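Local coordinates for thiosulfate sulfurtransferase (Pseudomonas aeruginosa, PDB 1YT8), which probably transfers sulfur from thiosulfate to cyanide as a thiosulfate sulfurtransferase built from repeated rhodanese-like domains, at residues R50-I55 with H84-S89; G221-T226 with G506-E511; G263-D268 with A273-E278. All coordinates share one frame; numbering follows the deposited sequence.

Contact 1: residues R50-I55 with H84-S89; sequences RLELEI and HDLGYS. Unlike the reference sequence in segment 84-89: His84 (reference Leu).
Ile55 and Tyr88 form the tight half of this contact, which illustrates how a helix and the turn that ends another helix can share a buried seam. The two side chains run past each other in opposite directions. Ile55 CG1 comes within 3.6 Å of Tyr88 CE2, approaching the ring obliquely, and within 3.5 Å of Tyr88 OH. With CG1 anti to the backbone N of Ile55 (chi1 -166°), the longer branch is carried up to the CE2 and OH end of the phenol while CG2 remains beside Leu86. The buried phenol is tethered at its far end: Tyr88 OH is hydrogen-bonded to His56 ND1, the next residue of the same helix, and to Val59 O, just after its end, so one residue supplies both apolar packing and a polar anchor.

The other half is looser. Leu86 CD1 lies 4.1 Å from Ile55 CG2 and 4.0 Å from Glu52 CG, which it meets with the side chains at about a right angle. Only the aliphatic root of Glu52 takes part; the chain bends at chi2 (96°), and its carboxylate forms a salt bridge with Arg417. Leu86 also touches Pro371. Towards solvent lie His84, which differs from the reference sequence, together with Asp85, Gly87 and Ser89, all exposed.

Gly87, with phi 107°, closes helix 75-85 in a Schellman motif, its N bonded to His84 O at 3.0 Å. The turn brings Leu86 and Tyr88 against helix 51-58, while Leu83 packs on both Ile55 and Tyr88. Such helix packing beside a five-stranded parallel sheet belongs to the alpha/beta fold of a rhodanese-like domain.

Contact 2: residues G221-T226 with G506-E511; sequences GTIGWT and GYLDWE
Tyr507 OH, hydrogen-bonded to Lys117 of helix 114-127, fixes the far end of a phenol whose ring meets Ile223 across two packed helices. The setting is a rhodanese-like domain: helix 221-227 begins beside the segment Cys193-Arg198, a loop running into the start of helix 197-208, which with Gln312 lines a sulfite pocket. Helix 501-512, from near the end of the chain, packs against helix 221-227. Thr222 and Ile223 hold that loop directly, through backbone hydrogen bonds to Cys193 and Ala194.

Between residues 221-226 and 506-511 the contact is apolar, and Ile223 divides its two arms between two partners. Its CG2, anti to the backbone N, lies 4.0 Å from Leu508 CD1, the two side chains sliding past each other in opposite directions. Its CG1 arm extends further (chi2 177°) and places CD1 4.1 Å from Tyr507 CD2, crossing that side chain at about a right angle and meeting the ring obliquely. These are ordinary van der Waals contacts, and all three residues are buried.

Polar groups lie around this patch rather than within it. The Tyr507 side chain is about 5 Å from a bound sulfite, which may mark an anion pocket near the packing. Thr226 O accepts a hydrogen bond from Arg501, a second tie between the same two helices. The phenol ring also meets Tyr494, their planes about 35° apart, and within its own helix Glu511 CG rests 4.2 Å above the plane of the Tyr507 ring, offset toward the rim.

Contact 3: residues G263-D268 with A273-E278; sequences GVERLD and AQWQDE
Leu267 lies over one face of Trp275 in a textbook CH-pi contact, with CD1 only 3.5 Å from the centroid of the six-membered ring and 13° off its normal. With CG turned anti to the carbonyl carbon (chi1 -70°), both methyls of Leu267 come to the indole, CD2 less closely, 4.1 Å from Trp275 CE2. A second apolar layer comes from Ala350 and Val326 of neighbouring strands, which touch both residues.

Where the face receives a methyl group, the edge receives a carboxylate: Glu265 OE1 lies in the ring plane, 3.6 Å from Trp275 CZ2, its carboxylate almost perpendicular to the indole. Glu265 OE2 is hydrogen-bonded to Gln348.

Strand 265-267 is an outermost strand of a five-stranded parallel sheet, and helix 269-277 starts the crossover leading to strand 283-287, as in a rhodanese-like domain. Backbone bonds tie Glu265 and Leu267 to strand 348-352, and Asp268, the N-cap, holds Gly271 N through OD1.

Charged groups complete the surroundings. Arg324 makes a cation-pi contact with Trp275 and a salt bridge with Glu278 OE1, while Gln274 NE2 donates to Glu278 OE2 at 3.2 Å and 160°, reaching the anti side, tilted out of the carboxylate plane.

Overall arrangement
In these three contacts chemistry varies with position in the fold. Contacts 1 and 2 are buried; contact 1 sets a helix against the turn closing another, contact 2 joins two helices. Contact 3 lies at the surface and packs an edge strand against the helix that follows it. Contact 1 mixes aliphatic packing with a tethered phenol, contact 2 relies on aliphatic arms and a tyrosine near bound sulfite, and contact 3 uses a tryptophan with a methyl over one face and a carboxylate at its edge. None shares a helix or strand with another. Contacts 1 and 2, with centres 37 Å apart, lie on opposite sides of the chain's centre. Contact 3 is nested within the long loop closed by contact 2.

Contact 1: residues R50-I55 with H84-S89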
loop_
_atom_site.group_PDB
_atom_site.type_symbol
_atom_site.label_atom_id
_atom_site.label_comp_id
_atom_site.label_asym_id
_atom_site.label_seq_id
_atom_site.Cartn_x
_atom_site.Cartn_y
_atom_site.Cartn_z
ATOM N N ARG A 50 7.154 -3.657 -12.543
ATOM C CA ARG A 50 7.930 -3.884 -11.326
ATOM C C ARG A 50 7.685 -5.252 -10.687
ATOM O O ARG A 50 7.924 -5.450 -9.492
ATOM C CB ARG A 50 7.665 -2.765 -10.304
ATOM C CG ARG A 50 6.204 -2.550 -9.904
ATOM C CD ARG A 50 6.122 -1.499 -8.793
ATOM N NE ARG A 50 4.759 -1.214 -8.336
ATOM C CZ ARG A 50 3.903 -0.399 -8.952
ATOM N NH1 ARG A 50 4.251 0.227 -10.070
ATOM N NH2 ARG A 50 2.697 -0.191 -8.437
ATOM N N LEU A 51 7.222 -6.195 -11.499
ATOM C CA LEU A 51 6.934 -7.554 -11.048
ATOM C C LEU A 51 8.075 -8.196 -10.251
ATOM O O LEU A 51 7.870 -8.671 -9.135
ATOM C CB LEU A 51 6.597 -8.433 -12.259
ATOM C CG LEU A 51 6.298 -9.921 -12.031
ATOM C CD1 LEU A 51 5.018 -10.073 -11.236
ATOM C CD2 LEU A 51 6.164 -10.629 -13.370
ATOM N N GLU A 52 9.276 -8.200 -10.818
ATOM C CA GLU A 52 10.426 -8.815 -10.157
ATOM C C GLU A 52 10.851 -8.178 -8.838
ATOM O O GLU A 52 11.453 -8.839 -7.997
ATOM C CB GLU A 52 11.631 -8.839 -11.106
ATOM C CG GLU A 52 11.395 -9.630 -12.382
ATOM C CD GLU A 52 10.968 -8.761 -13.549
ATOM O OE1 GLU A 52 10.259 -7.753 -13.331
ATOM O OE2 GLU A 52 11.334 -9.101 -14.696
ATOM N N LEU A 53 10.539 -6.902 -8.657
ATOM C CA LEU A 53 10.924 -6.189 -7.445
ATOM C C LEU A 53 10.051 -6.480 -6.225
ATOM O O LEU A 53 10.480 -6.262 -5.091
ATOM C CB LEU A 53 10.911 -4.680 -7.702
ATOM C CG LEU A 53 11.780 -4.114 -8.827
ATOM C CD1 LEU A 53 11.514 -2.619 -8.966
ATOM C CD2 LEU A 53 13.245 -4.369 -8.533
ATOM N N GLU A 54 8.840 -6.981 -6.448
ATOM C CA GLU A 54 7.933 -7.232 -5.329
ATOM C C GLU A 54 7.351 -8.632 -5.195
ATOM O O GLU A 54 6.851 -8.990 -4.127
ATOM C CB GLU A 54 6.765 -6.239 -5.392
ATOM C CG GLU A 54 7.170 -4.779 -5.307
ATOM C CD GLU A 54 5.978 -3.834 -5.368
ATOM O OE1 GLU A 54 4.824 -4.316 -5.375
ATOM O OE2 GLU A 54 6.194 -2.606 -5.403
ATOM N N ILE A 55 7.413 -9.425 -6.258
ATOM C CA ILE A 55 6.821 -10.758 -6.228
ATOM C C ILE A 55 7.267 -11.669 -5.083
ATOM O O ILE A 55 6.433 -12.328 -4.462
ATOM C CB ILE A 55 7.023 -11.483 -7.588
ATOM C CG1 ILE A 55 6.121 -12.718 -7.658
ATOM C CG2 ILE A 55 8.491 -11.860 -7.783
ATOM C CD1 ILE A 55 4.630 -12.389 -7.721
ATOM N N HIS A 84 7.248 -17.963 -14.346
ATOM C CA HIS A 84 7.714 -19.330 -14.458
ATOM C C HIS A 84 9.231 -19.382 -14.346
ATOM O O HIS A 84 9.794 -20.209 -13.635
ATOM C CB HIS A 84 7.254 -19.930 -15.786
ATOM C CG HIS A 84 7.804 -21.311 -16.038
ATOM N ND1 HIS A 84 7.206 -22.452 -15.547
ATOM C CD2 HIS A 84 8.964 -21.721 -16.609
ATOM C CE1 HIS A 84 7.971 -23.504 -15.797
ATOM N NE2 HIS A 84 9.047 -23.085 -16.441
ATOM N N ASP A 85 9.885 -18.476 -15.055
ATOM C CA ASP A 85 11.338 -18.383 -15.030
ATOM C C ASP A 85 11.897 -17.967 -13.660
ATOM O O ASP A 85 13.068 -18.208 -13.355
ATOM C CB ASP A 85 11.807 -17.424 -16.122
ATOM C CG ASP A 85 11.459 -17.931 -17.513
ATOM O OD1 ASP A 85 11.582 -19.153 -17.755
ATOM O OD2 ASP A 85 11.059 -17.122 -18.371
ATOM N N LEU A 86 11.060 -17.346 -12.833
ATOM C CA LEU A 86 11.495 -16.945 -11.495
ATOM C C LEU A 86 11.316 -18.087 -10.499
ATOM O O LEU A 86 11.694 -17.974 -9.333
ATOM C CB LEU A 86 10.730 -15.706 -11.006
ATOM C CG LEU A 86 11.107 -14.393 -11.701
ATOM C CD1 LEU A 86 10.193 -13.277 -11.232
ATOM C CD2 LEU A 86 12.563 -14.065 -11.409
ATOM N N GLY A 87 10.730 -19.185 -10.966
ATOM C CA GLY A 87 10.535 -20.332 -10.101
ATOM C C GLY A 87 9.122 -20.634 -9.629
ATOM O O GLY A 87 8.926 -21.573 -8.861
ATOM N N TYR A 88 8.135 -19.855 -10.060
ATOM C CA TYR A 88 6.756 -20.109 -9.645
ATOM C C TYR A 88 6.173 -21.262 -10.460
ATOM O O TYR A 88 6.100 -21.204 -11.686
ATOM C CB TYR A 88 5.932 -18.827 -9.776
ATOM C CG TYR A 88 6.314 -17.820 -8.713
ATOM C CD1 TYR A 88 5.784 -17.905 -7.424
ATOM C CD2 TYR A 88 7.262 -16.828 -8.971
ATOM C CE1 TYR A 88 6.189 -17.032 -6.414
ATOM C CE2 TYR A 88 7.678 -15.947 -7.967
ATOM C CZ TYR A 88 7.137 -16.056 -6.692
ATOM O OH TYR A 88 7.551 -15.198 -5.698
ATOM N N SER A 89 5.761 -22.309 -9.751
ATOM C CA SER A 89 5.252 -23.537 -10.360
ATOM C C SER A 89 3.770 -23.679 -10.683
ATOM O O SER A 89 3.380 -24.657 -11.320
ATOM C CB SER A 89 5.660 -24.721 -9.483
ATOM O OG SER A 89 5.109 -24.586 -8.183
#

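Contact 2: residues G221-T226 with G506-E511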
loop_
_atom_site.group_PDB
_atom_site.type_symbol
_atom_site.label_atom_id
_atom_site.label_comp_id
_atom_site.label_asym_id
_atom_site.label_seq_id
_atom_site.Cartn_x
_atom_site.Cartn_y
_atom_site.Cartn_z
ATOM N N GLY A 221 -13.694 13.544 6.452
ATOM C CA GLY A 221 -12.369 14.141 6.609
ATOM C C GLY A 221 -11.982 15.469 5.980
ATOM O O GLY A 221 -12.777 16.405 5.935
ATOM N N THR A 222 -10.733 15.559 5.522
ATOM C CA THR A 222 -10.233 16.788 4.913
ATOM C C THR A 222 -11.007 17.129 3.642
ATOM O O THR A 222 -11.156 18.301 3.299
ATOM C CB THR A 222 -8.704 16.705 4.616
ATOM O OG1 THR A 222 -8.427 15.629 3.716
ATOM C CG2 THR A 222 -7.931 16.482 5.901
ATOM N N ILE A 223 -11.505 16.106 2.954
ATOM C CA ILE A 223 -12.303 16.313 1.752
ATOM C C ILE A 223 -13.576 17.046 2.169
ATOM O O ILE A 223 -13.966 18.042 1.557
ATOM C CB ILE A 223 -12.688 14.962 1.090
ATOM C CG1 ILE A 223 -11.484 14.402 0.330
ATOM C CG2 ILE A 223 -13.889 15.143 0.157
ATOM C CD1 ILE A 223 -11.707 13.033 -0.307
ATOM N N GLY A 224 -14.209 16.546 3.227
ATOM C CA GLY A 224 -15.431 17.156 3.721
ATOM C C GLY A 224 -15.201 18.547 4.275
ATOM O O GLY A 224 -16.081 19.405 4.199
ATOM N N TRP A 225 -14.022 18.767 4.847
ATOM C CA TRP A 225 -13.667 20.067 5.410
ATOM C C TRP A 225 -13.614 21.092 4.272
ATOM O O TRP A 225 -14.140 22.197 4.387
ATOM C CB TRP A 225 -12.305 19.967 6.113
ATOM C CG TRP A 225 -12.039 21.059 7.109
ATOM C CD1 TRP A 225 -11.308 22.196 6.909
ATOM C CD2 TRP A 225 -12.508 21.118 8.465
ATOM N NE1 TRP A 225 -11.290 22.960 8.057
ATOM C CE2 TRP A 225 -12.018 22.320 9.027
ATOM C CE3 TRP A 225 -13.296 20.271 9.260
ATOM C CZ2 TRP A 225 -12.288 22.696 10.349
ATOM C CZ3 TRP A 225 -13.565 20.644 10.576
ATOM C CH2 TRP A 225 -13.061 21.848 11.106
ATOM N N THR A 226 -12.984 20.707 3.167
ATOM C CA THR A 226 -12.876 21.579 2.004
ATOM C C THR A 226 -14.248 21.803 1.377
ATOM O O THR A 226 -14.610 22.935 1.052
ATOM C CB THR A 226 -11.934 20.969 0.945
ATOM O OG1 THR A 226 -10.621 20.855 1.499
ATOM C CG2 THR A 226 -11.884 21.838 -0.305
ATOM N N GLY A 506 -16.978 12.794 -5.767
ATOM C CA GLY A 506 -17.176 11.542 -6.477
ATOM C C GLY A 506 -16.584 10.375 -5.711
ATOM O O GLY A 506 -17.097 9.256 -5.768
ATOM N N TYR A 507 -15.494 10.639 -4.996
ATOM C CA TYR A 507 -14.831 9.614 -4.201
ATOM C C TYR A 507 -15.760 9.191 -3.063
ATOM O O TYR A 507 -15.903 8.002 -2.771
ATOM C CB TYR A 507 -13.520 10.151 -3.626
ATOM C CG TYR A 507 -12.738 9.117 -2.851
ATOM C CD1 TYR A 507 -12.117 8.051 -3.507
ATOM C CD2 TYR A 507 -12.648 9.180 -1.461
ATOM C CE1 TYR A 507 -11.427 7.073 -2.793
ATOM C CE2 TYR A 507 -11.962 8.205 -0.739
ATOM C CZ TYR A 507 -11.356 7.157 -1.412
ATOM O OH TYR A 507 -10.680 6.191 -0.702
ATOM N N LEU A 508 -16.392 10.168 -2.421
ATOM C CA LEU A 508 -17.318 9.879 -1.331
ATOM C C LEU A 508 -18.519 9.089 -1.847
ATOM O O LEU A 508 -18.971 8.134 -1.207
ATOM C CB LEU A 508 -17.797 11.181 -0.682
ATOM C CG LEU A 508 -16.731 12.075 -0.038
ATOM C CD1 LEU A 508 -17.401 13.324 0.519
ATOM C CD2 LEU A 508 -15.997 11.316 1.072
ATOM N N ASP A 509 -19.036 9.492 -3.006
ATOM C CA ASP A 509 -20.181 8.807 -3.595
ATOM C C ASP A 509 -19.815 7.361 -3.900
ATOM O O ASP A 509 -20.636 6.460 -3.741
ATOM C CB ASP A 509 -20.638 9.494 -4.885
ATOM C CG ASP A 509 -21.158 10.899 -4.652
ATOM O OD1 ASP A 509 -21.698 11.169 -3.562
ATOM O OD2 ASP A 509 -21.039 11.733 -5.574
ATOM N N TRP A 510 -18.582 7.144 -4.349
ATOM C CA TRP A 510 -18.125 5.798 -4.653
ATOM C C TRP A 510 -18.131 4.945 -3.381
ATOM O O TRP A 510 -18.622 3.816 -3.386
ATOM C CB TRP A 510 -16.717 5.833 -5.259
ATOM C CG TRP A 510 -16.055 4.488 -5.300
ATOM C CD1 TRP A 510 -16.382 3.430 -6.100
ATOM C CD2 TRP A 510 -14.983 4.043 -4.461
ATOM N NE1 TRP A 510 -15.580 2.352 -5.811
ATOM C CE2 TRP A 510 -14.711 2.701 -4.808
ATOM C CE3 TRP A 510 -14.225 4.651 -3.450
ATOM C CZ2 TRP A 510 -13.715 1.951 -4.177
ATOM C CZ3 TRP A 510 -13.232 3.904 -2.820
ATOM C CH2 TRP A 510 -12.986 2.567 -3.189
ATOM N N GLU A 511 -17.599 5.482 -2.288
ATOM C CA GLU A 511 -17.570 4.726 -1.039
ATOM C C GLU A 511 -18.983 4.435 -0.535
ATOM O O GLU A 511 -19.230 3.391 0.069
ATOM C CB GLU A 511 -16.749 5.469 0.027
ATOM C CG GLU A 511 -15.272 5.606 -0.355
ATOM C CD GLU A 511 -14.390 6.129 0.770
ATOM O OE1 GLU A 511 -14.753 7.140 1.405
ATOM O OE2 GLU A 511 -13.318 5.534 1.006
#

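Contact 3: residues G263-D268 with A273-E278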
loop_
_atom_site.group_PDB
_atom_site.type_symbol
_atom_site.label_atom_id
_atom_site.label_comp_id
_atom_site.label_asym_id
_atom_site.label_seq_id
_atom_site.Cartn_x
_atom_site.Cartn_y
_atom_site.Cartn_z
ATOM N N GLY A 263 -11.262 -13.289 17.463
ATOM C CA GLY A 263 -10.744 -14.593 17.086
ATOM C C GLY A 263 -9.282 -14.600 16.687
ATOM O O GLY A 263 -8.814 -15.540 16.041
ATOM N N VAL A 264 -8.557 -13.551 17.058
ATOM C CA VAL A 264 -7.139 -13.467 16.743
ATOM C C VAL A 264 -6.407 -14.602 17.457
ATOM O O VAL A 264 -6.632 -14.845 18.643
ATOM C CB VAL A 264 -6.555 -12.112 17.197
ATOM C CG1 VAL A 264 -5.042 -12.097 17.003
ATOM C CG2 VAL A 264 -7.206 -10.981 16.406
ATOM N N GLU A 265 -5.545 -15.304 16.733
ATOM C CA GLU A 265 -4.793 -16.409 17.315
ATOM C C GLU A 265 -3.549 -15.899 18.036
ATOM O O GLU A 265 -3.118 -14.765 17.821
ATOM C CB GLU A 265 -4.391 -17.407 16.223
ATOM C CG GLU A 265 -5.569 -18.131 15.589
ATOM C CD GLU A 265 -5.142 -19.121 14.516
ATOM O OE1 GLU A 265 -4.252 -19.952 14.796
ATOM O OE2 GLU A 265 -5.702 -19.073 13.401
ATOM N N ARG A 266 -2.985 -16.735 18.904
ATOM C CA ARG A 266 -1.780 -16.372 19.648
ATOM C C ARG A 266 -0.644 -17.308 19.235
ATOM O O ARG A 266 -0.882 -18.461 18.880
ATOM C CB ARG A 266 -2.005 -16.514 21.162
ATOM C CG ARG A 266 -3.357 -16.029 21.685
ATOM C CD ARG A 266 -3.658 -14.585 21.298
ATOM N NE ARG A 266 -2.625 -13.641 21.718
ATOM C CZ ARG A 266 -2.676 -12.333 21.479
ATOM N NH1 ARG A 266 -3.710 -11.822 20.826
ATOM N NH2 ARG A 266 -1.701 -11.534 21.886
ATOM N N LEU A 267 0.587 -16.809 19.290
ATOM C CA LEU A 267 1.764 -17.603 18.945
ATOM C C LEU A 267 2.984 -17.113 19.700
ATOM O O LEU A 267 3.057 -15.945 20.077
ATOM C CB LEU A 267 2.097 -17.490 17.454
ATOM C CG LEU A 267 1.235 -18.109 16.360
ATOM C CD1 LEU A 267 1.884 -17.797 15.020
ATOM C CD2 LEU A 267 1.117 -19.614 16.553
ATOM N N ASP A 268 3.938 -18.014 19.922
ATOM C CA ASP A 268 5.197 -17.644 20.553
ATOM C C ASP A 268 6.233 -17.914 19.470
ATOM O O ASP A 268 5.895 -18.467 18.422
ATOM C CB ASP A 268 5.491 -18.472 21.818
ATOM C CG ASP A 268 5.311 -19.964 21.617
ATOM O OD1 ASP A 268 5.470 -20.456 20.481
ATOM O OD2 ASP A 268 5.023 -20.653 22.620
ATOM N N ALA A 273 7.987 -20.261 14.194
ATOM C CA ALA A 273 8.911 -21.117 13.457
ATOM C C ALA A 273 8.169 -22.285 12.813
ATOM O O ALA A 273 8.442 -22.650 11.670
ATOM C CB ALA A 273 10.005 -21.635 14.390
ATOM N N GLN A 274 7.230 -22.864 13.552
ATOM C CA GLN A 274 6.444 -23.983 13.049
ATOM C C GLN A 274 5.650 -23.577 11.811
ATOM O O GLN A 274 5.648 -24.287 10.803
ATOM C CB GLN A 274 5.490 -24.488 14.133
ATOM C CG GLN A 274 4.533 -25.577 13.668
ATOM C CD GLN A 274 5.250 -26.731 12.987
ATOM O OE1 GLN A 274 6.236 -27.259 13.506
ATOM N NE2 GLN A 274 4.752 -27.133 11.821
ATOM N N TRP A 275 4.973 -22.435 11.888
ATOM C CA TRP A 275 4.185 -21.953 10.760
ATOM C C TRP A 275 5.059 -21.758 9.526
ATOM O O TRP A 275 4.679 -22.142 8.421
ATOM C CB TRP A 275 3.490 -20.635 11.120
ATOM C CG TRP A 275 2.151 -20.820 11.774
ATOM C CD1 TRP A 275 1.647 -21.976 12.300
ATOM C CD2 TRP A 275 1.151 -19.814 11.983
ATOM N NE1 TRP A 275 0.395 -21.755 12.820
ATOM C CE2 TRP A 275 0.065 -20.437 12.641
ATOM C CE3 TRP A 275 1.066 -18.450 11.678
ATOM C CZ2 TRP A 275 -1.094 -19.739 13.002
ATOM C CZ3 TRP A 275 -0.088 -17.753 12.039
ATOM C CH2 TRP A 275 -1.152 -18.403 12.692
ATOM N N GLN A 276 6.232 -21.170 9.724
ATOM C CA GLN A 276 7.154 -20.925 8.626
ATOM C C GLN A 276 7.705 -22.241 8.079
ATOM O O GLN A 276 8.213 -22.290 6.959
ATOM C CB GLN A 276 8.301 -20.029 9.099
ATOM C CG GLN A 276 7.839 -18.703 9.685
ATOM C CD GLN A 276 8.967 -17.926 10.336
ATOM O OE1 GLN A 276 9.711 -18.465 11.160
ATOM N NE2 GLN A 276 9.095 -16.651 9.980
ATOM N N ASP A 277 7.591 -23.306 8.868
ATOM C CA ASP A 277 8.078 -24.618 8.458
ATOM C C ASP A 277 7.030 -25.361 7.628
ATOM O O ASP A 277 7.335 -26.374 6.997
ATOM C CB ASP A 277 8.451 -25.453 9.688
ATOM C CG ASP A 277 9.148 -26.756 9.323
ATOM O OD1 ASP A 277 10.218 -26.702 8.681
ATOM O OD2 ASP A 277 8.627 -27.833 9.678
ATOM N N GLU A 278 5.797 -24.856 7.635
ATOM C CA GLU A 278 4.708 -25.468 6.876
ATOM C C GLU A 278 4.706 -24.848 5.483
ATOM O O GLU A 278 4.187 -23.749 5.274
ATOM C CB GLU A 278 3.374 -25.221 7.584
ATOM C CG GLU A 278 3.443 -25.492 9.082
ATOM C CD GLU A 278 2.089 -25.480 9.759
ATOM O OE1 GLU A 278 1.265 -24.595 9.448
ATOM O OE2 GLU A 278 1.855 -26.356 10.617
#